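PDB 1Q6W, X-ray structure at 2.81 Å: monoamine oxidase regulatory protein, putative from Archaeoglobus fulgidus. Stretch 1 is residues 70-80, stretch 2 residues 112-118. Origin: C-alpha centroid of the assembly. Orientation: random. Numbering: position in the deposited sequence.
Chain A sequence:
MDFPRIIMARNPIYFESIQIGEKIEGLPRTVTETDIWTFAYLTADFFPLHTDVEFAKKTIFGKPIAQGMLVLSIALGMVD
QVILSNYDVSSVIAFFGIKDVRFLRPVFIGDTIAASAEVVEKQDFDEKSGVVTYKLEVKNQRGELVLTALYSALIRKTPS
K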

# COMPACT_ATOMS: atom_id res chain seq x y z
N LEU A 70 4.01 2.23 -4.49
CA LEU A 70 4.99 3.23 -4.16
C LEU A 70 4.32 4.60 -4.04
O LEU A 70 4.52 5.34 -3.06
CB LEU A 70 6.10 3.29 -5.22
CG LEU A 70 7.06 4.48 -5.06
CD1 LEU A 70 7.81 4.38 -3.73
CD2 LEU A 70 8.01 4.51 -6.23
N VAL A 71 3.51 4.93 -5.03
CA VAL A 71 2.81 6.21 -5.01
C VAL A 71 1.90 6.32 -3.78
O VAL A 71 1.81 7.38 -3.15
CB VAL A 71 1.97 6.42 -6.29
CG1 VAL A 71 1.36 7.81 -6.26
CG2 VAL A 71 2.85 6.26 -7.53
N LEU A 72 1.24 5.22 -3.45
CA LEU A 72 0.35 5.21 -2.31
C LEU A 72 1.15 5.43 -1.02
O LEU A 72 0.79 6.25 -0.19
CB LEU A 72 -0.41 3.88 -2.26
CG LEU A 72 -1.46 3.73 -1.14
CD1 LEU A 72 -2.42 4.92 -1.15
CD2 LEU A 72 -2.21 2.41 -1.30
N SER A 73 2.25 4.71 -0.88
CA SER A 73 3.12 4.83 0.29
C SER A 73 3.68 6.24 0.44
O SER A 73 3.65 6.82 1.53
CB SER A 73 4.27 3.83 0.20
OG SER A 73 3.79 2.51 0.34
N ILE A 74 4.22 6.80 -0.64
CA ILE A 74 4.75 8.14 -0.56
C ILE A 74 3.65 9.13 -0.20
O ILE A 74 3.86 10.03 0.60
CB ILE A 74 5.44 8.56 -1.87
CG1 ILE A 74 6.73 7.73 -2.07
CG2 ILE A 74 5.77 10.06 -1.81
CD1 ILE A 74 7.56 8.13 -3.29
N ALA A 75 2.46 8.93 -0.77
CA ALA A 75 1.32 9.81 -0.49
C ALA A 75 0.95 9.79 0.99
O ALA A 75 0.97 10.84 1.64
CB ALA A 75 0.13 9.38 -1.32
N LEU A 76 0.61 8.62 1.51
CA LEU A 76 0.26 8.51 2.92
C LEU A 76 1.38 9.11 3.78
O LEU A 76 1.13 9.76 4.79
CB LEU A 76 0.04 7.06 3.29
CG LEU A 76 -1.20 6.44 2.64
CD1 LEU A 76 -1.25 4.93 2.90
CD2 LEU A 76 -2.47 7.14 3.19
N GLY A 77 2.61 8.90 3.32
CA GLY A 77 3.75 9.40 4.04
C GLY A 77 3.83 10.89 4.13
O GLY A 77 4.03 11.43 5.21
N MSE A 78 3.68 11.59 3.01
CA MSE A 78 3.79 13.03 3.08
C MSE A 78 2.62 13.67 3.83
O MSE A 78 2.73 14.80 4.32
CB MSE A 78 3.99 13.64 1.68
CG MSE A 78 2.96 13.27 0.64
SE MSE A 78 3.43 13.96 -1.13
CE MSE A 78 3.53 12.31 -2.10
N VAL A 79 1.52 12.95 3.94
CA VAL A 79 0.35 13.46 4.67
C VAL A 79 0.59 13.29 6.16
O VAL A 79 0.30 14.20 6.94
CB VAL A 79 -0.95 12.69 4.27
CG1 VAL A 79 -2.00 12.81 5.36
CG2 VAL A 79 -1.51 13.26 2.97
N ASP A 80 1.13 12.14 6.54
CA ASP A 80 1.42 11.87 7.94
C ASP A 80 2.50 12.80 8.46
O ASP A 80 2.50 13.19 9.63
CB ASP A 80 1.84 10.41 8.12
CG ASP A 80 1.74 9.96 9.57
OD1 ASP A 80 0.64 10.04 10.15
OD2 ASP A 80 2.76 9.52 10.13
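Stretch 2 112-118: TIAASAE

Stretch 2 is a beta strand packed against the helix of stretch 1 through apolar side chains, with no hydrogen bonds between the two. All seven residues, 112-118, have extended backbone conformation, and the strand continues later in the chain. Its N-to-C direction makes an angle of 60° with that of the helix, a signed crossing of -60°. The axes approach to 7.6 Å.

Side chains alternate along the strand. Ile113, Ala115 and Ala117 point toward the helix, while Ala114 and Ser116 point away. Ile113 has chi1 p and chi2 t, and its CD1 reaches three helix residues. Ile113 CD1 lies 3.9 Å from Val71 CG1, 4.2 Å from Ile74 CG2 and 3.8 Å from CE of Met78, a selenomethionine.

The backbones come closest at Ala75 and Ala115, with CA atoms 5.3 Å apart. Both side chains are single methyls, and Ala75 CB lies 3.7 Å from Ala115 CB. Met78 also covers the strand backbone here, with its SE 3.9 Å from Ala115 N. Met78 is poorly ordered, so its distances are less certain.

Farther along, Val79 CG1 lies 3.8 Å from Ala117 CB, and Val79 CG2 is 4.3 Å from Ala115 CB. The contact buries 356 Å², both sides summed.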

# COMPACT_ATOMS: atom_id res chain seq x y z
N THR A 112 6.04 15.03 -10.49
CA THR A 112 6.05 15.54 -9.13
C THR A 112 4.65 15.34 -8.57
O THR A 112 3.71 16.00 -9.00
CB THR A 112 6.41 17.03 -9.10
OG1 THR A 112 7.69 17.22 -9.71
CG2 THR A 112 6.45 17.55 -7.67
N ILE A 113 4.51 14.43 -7.61
CA ILE A 113 3.20 14.16 -7.05
C ILE A 113 2.94 14.88 -5.73
O ILE A 113 3.85 15.14 -4.96
CB ILE A 113 3.02 12.66 -6.83
CG1 ILE A 113 4.05 12.15 -5.84
CG2 ILE A 113 3.15 11.94 -8.16
CD1 ILE A 113 3.89 10.70 -5.50
N ALA A 114 1.67 15.22 -5.50
CA ALA A 114 1.25 15.92 -4.30
C ALA A 114 -0.02 15.25 -3.79
O ALA A 114 -0.96 15.00 -4.55
CB ALA A 114 0.98 17.35 -4.59
N ALA A 115 -0.05 14.96 -2.49
CA ALA A 115 -1.20 14.29 -1.92
C ALA A 115 -1.93 15.15 -0.92
O ALA A 115 -1.34 16.01 -0.28
CB ALA A 115 -0.75 13.00 -1.26
N SER A 116 -3.22 14.89 -0.78
CA SER A 116 -4.04 15.61 0.17
C SER A 116 -4.98 14.60 0.80
O SER A 116 -5.39 13.63 0.15
CB SER A 116 -4.84 16.71 -0.54
OG SER A 116 -5.75 16.17 -1.49
N ALA A 117 -5.30 14.82 2.07
CA ALA A 117 -6.23 13.95 2.76
C ALA A 117 -7.36 14.80 3.36
O ALA A 117 -7.12 15.89 3.89
CB ALA A 117 -5.51 13.19 3.83
N GLU A 118 -8.59 14.31 3.28
CA GLU A 118 -9.72 15.04 3.82
C GLU A 118 -10.58 14.13 4.69
O GLU A 118 -10.85 13.00 4.32
CB GLU A 118 -10.56 15.62 2.68
CG GLU A 118 -11.74 16.43 3.14
CD GLU A 118 -12.55 16.95 1.98
OE1 GLU A 118 -13.56 17.65 2.23
OE2 GLU A 118 -12.18 16.65 0.82